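Local coordinates for protein BIM1 (Saccharomyces cerevisiae, PDB 4E61), which binds microtubules at their plus ends and, as a member of the MAPRE (EB1) family, takes part in mitosis and spindle orientation in yeast, at residues Asn24-Ile27 with Glu28-Gly32. Numbering follows the deposited sequence.
Sequences NEEI and EQYKG
E26 and Y30, one helical turn apart, run side by side in the same direction: carboxylate oxygen OE1 of E26 comes within 3.8 Å of ring atom CE2 of Y30, the two planes turned 47° to each other. In Y30, CG sits anti to the carbonyl carbon (chi1 -82°), which keeps the ring beside the preceding turn and brings its CD2 obliquely to E26 O at 3.2 Å. One residue further along, the aliphatic part of K31 crosses I27, with methyl CG2 of I27 3.8 Å from CE of K31.

NZ of K31 reaches back to E28 OE1 at 3.2 Å, a salt bridge approaching that oxygen almost in line with its C-O bond. The bend at chi2 of E28 (-62°) brings its carboxylate alongside.

Beneath these side chains runs the regular i to i+4 ladder: the amides of E28, Q29, Y30 and K31 bond to the carbonyls of N24, E25, E26 and I27, with Y30 N to E26 O at 2.8 Å.

All of this lies within the long helix 2-63 of the EB1 C-terminal region, a coiled coil in which buried I27 packs on L23 of the second subunit, while Y30 and K31 meet K31 and Y30 of that chain. With an alanine in place of Y30, the E26 side chain is likely to lose its aromatic neighbour and K31 of the second subunit part of its packing against this helix.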
ATOM      1  N   ASN A  24     -14.465 -12.330  11.725  1.00 61.00           N
ATOM      2  CA  ASN A  24     -14.067 -12.961  10.464  1.00 61.49           C
ATOM      3  C   ASN A  24     -14.334 -12.015   9.284  1.00 68.41           C
ATOM      4  O   ASN A  24     -13.533 -11.989   8.353  1.00 68.68           O
ATOM      5  CB  ASN A  24     -14.783 -14.298  10.260  1.00 59.76           C
ATOM      6  CG  ASN A  24     -14.166 -15.461  11.006  1.00 76.89           C
ATOM      7  OD1 ASN A  24     -13.028 -15.405  11.486  1.00 70.16           O
ATOM      8  ND2 ASN A  24     -14.898 -16.561  11.089  1.00 68.01           N
ATOM      9  N   GLU A  25     -15.432 -11.212   9.350  1.00 66.41           N
ATOM     10  CA  GLU A  25     -15.809 -10.212   8.347  1.00 66.78           C
ATOM     11  C   GLU A  25     -14.753  -9.120   8.310  1.00 70.94           C
ATOM     12  O   GLU A  25     -14.316  -8.743   7.219  1.00 70.79           O
ATOM     13  CB  GLU A  25     -17.203  -9.607   8.620  1.00 68.51           C
ATOM     14  CG  GLU A  25     -18.355 -10.605   8.674  1.00 85.95           C
ATOM     15  CD  GLU A  25     -18.722 -11.357   7.407  1.00122.41           C
ATOM     16  OE1 GLU A  25     -19.858 -11.160   6.917  1.00126.24           O
ATOM     17  OE2 GLU A  25     -17.908 -12.188   6.939  1.00121.89           O
ATOM     18  N   GLU A  26     -14.304  -8.652   9.504  1.00 67.23           N
ATOM     19  CA  GLU A  26     -13.236  -7.653   9.656  1.00 66.69           C
ATOM     20  C   GLU A  26     -11.938  -8.147   9.022  1.00 69.26           C
ATOM     21  O   GLU A  26     -11.331  -7.401   8.270  1.00 68.63           O
ATOM     22  CB  GLU A  26     -12.989  -7.324  11.125  1.00 68.03           C
ATOM     23  CG  GLU A  26     -13.925  -6.265  11.668  1.00 79.30           C
ATOM     24  CD  GLU A  26     -13.454  -5.601  12.945  1.00102.62           C
ATOM     25  OE1 GLU A  26     -12.243  -5.290  13.047  1.00 97.98           O
ATOM     26  OE2 GLU A  26     -14.305  -5.360  13.832  1.00 97.09           O
ATOM     27  N   ILE A  27     -11.544  -9.420   9.286  1.00 65.55           N
ATOM     28  CA  ILE A  27     -10.343 -10.042   8.715  1.00 65.01           C
ATOM     29  C   ILE A  27     -10.386 -10.057   7.182  1.00 68.45           C
ATOM     30  O   ILE A  27      -9.398  -9.667   6.548  1.00 67.32           O
ATOM     31  CB  ILE A  27      -9.996 -11.398   9.383  1.00 67.54           C
ATOM     32  CG1 ILE A  27      -9.288 -11.136  10.730  1.00 67.85           C
ATOM     33  CG2 ILE A  27      -9.146 -12.310   8.470  1.00 66.77           C
ATOM     34  CD1 ILE A  27      -9.663 -12.084  11.833  1.00 74.28           C
ATOM     35  N   GLU A  28     -11.548 -10.430   6.599  1.00 64.98           N
ATOM     36  CA  GLU A  28     -11.764 -10.426   5.146  1.00 64.95           C
ATOM     37  C   GLU A  28     -11.677  -8.987   4.602  1.00 67.88           C
ATOM     38  O   GLU A  28     -11.114  -8.787   3.533  1.00 67.36           O
ATOM     39  CB  GLU A  28     -13.085 -11.114   4.749  1.00 66.52           C
ATOM     40  CG  GLU A  28     -13.061 -12.635   4.872  1.00 78.65           C
ATOM     41  CD  GLU A  28     -12.058 -13.376   4.006  1.00103.03           C
ATOM     42  OE1 GLU A  28     -11.082 -13.924   4.568  1.00 97.99           O
ATOM     43  OE2 GLU A  28     -12.255 -13.423   2.770  1.00100.71           O
ATOM     44  N   GLN A  29     -12.150  -7.989   5.383  1.00 63.31           N
ATOM     45  CA  GLN A  29     -12.050  -6.574   5.037  1.00 62.70           C
ATOM     46  C   GLN A  29     -10.565  -6.154   4.999  1.00 65.32           C
ATOM     47  O   GLN A  29     -10.128  -5.580   3.995  1.00 64.62           O
ATOM     48  CB  GLN A  29     -12.828  -5.703   6.040  1.00 63.93           C
ATOM     49  CG  GLN A  29     -13.972  -4.919   5.419  1.00 85.05           C
ATOM     50  CD  GLN A  29     -15.277  -5.668   5.480  1.00113.92           C
ATOM     51  OE1 GLN A  29     -16.111  -5.429   6.363  1.00109.64           O
ATOM     52  NE2 GLN A  29     -15.488  -6.583   4.534  1.00109.72           N
ATOM     53  N   TYR A  30      -9.792  -6.498   6.071  1.00 60.13           N
ATOM     54  CA  TYR A  30      -8.356  -6.212   6.229  1.00 58.63           C
ATOM     55  C   TYR A  30      -7.507  -6.875   5.163  1.00 62.48           C
ATOM     56  O   TYR A  30      -6.559  -6.260   4.682  1.00 62.73           O
ATOM     57  CB  TYR A  30      -7.839  -6.558   7.626  1.00 59.23           C
ATOM     58  CG  TYR A  30      -8.117  -5.491   8.668  1.00 60.89           C
ATOM     59  CD1 TYR A  30      -7.470  -4.257   8.624  1.00 62.22           C
ATOM     60  CD2 TYR A  30      -8.989  -5.732   9.730  1.00 61.69           C
ATOM     61  CE1 TYR A  30      -7.721  -3.275   9.583  1.00 63.41           C
ATOM     62  CE2 TYR A  30      -9.240  -4.763  10.700  1.00 62.82           C
ATOM     63  CZ  TYR A  30      -8.606  -3.535  10.624  1.00 71.35           C
ATOM     64  OH  TYR A  30      -8.872  -2.587  11.588  1.00 71.20           O
ATOM     65  N   LYS A  31      -7.857  -8.117   4.774  1.00 59.32           N
ATOM     66  CA  LYS A  31      -7.178  -8.869   3.710  1.00 59.31           C
ATOM     67  C   LYS A  31      -7.355  -8.137   2.362  1.00 63.27           C
ATOM     68  O   LYS A  31      -6.432  -8.111   1.554  1.00 63.70           O
ATOM     69  CB  LYS A  31      -7.744 -10.295   3.603  1.00 61.80           C
ATOM     70  CG  LYS A  31      -7.205 -11.290   4.627  1.00 77.69           C
ATOM     71  CD  LYS A  31      -7.924 -12.632   4.471  1.00 86.48           C
ATOM     72  CE  LYS A  31      -7.395 -13.720   5.367  1.00 92.84           C
ATOM     73  NZ  LYS A  31      -8.171 -14.975   5.203  1.00100.18           N
ATOM     74  N   GLY A  32      -8.541  -7.558   2.164  1.00 58.59           N
ATOM     75  CA  GLY A  32      -8.929  -6.767   1.008  1.00 57.72           C
ATOM     76  C   GLY A  32      -8.194  -5.441   0.978  1.00 62.15           C
ATOM     77  O   GLY A  32      -7.795  -4.998  -0.099  1.00 61.95           O
TER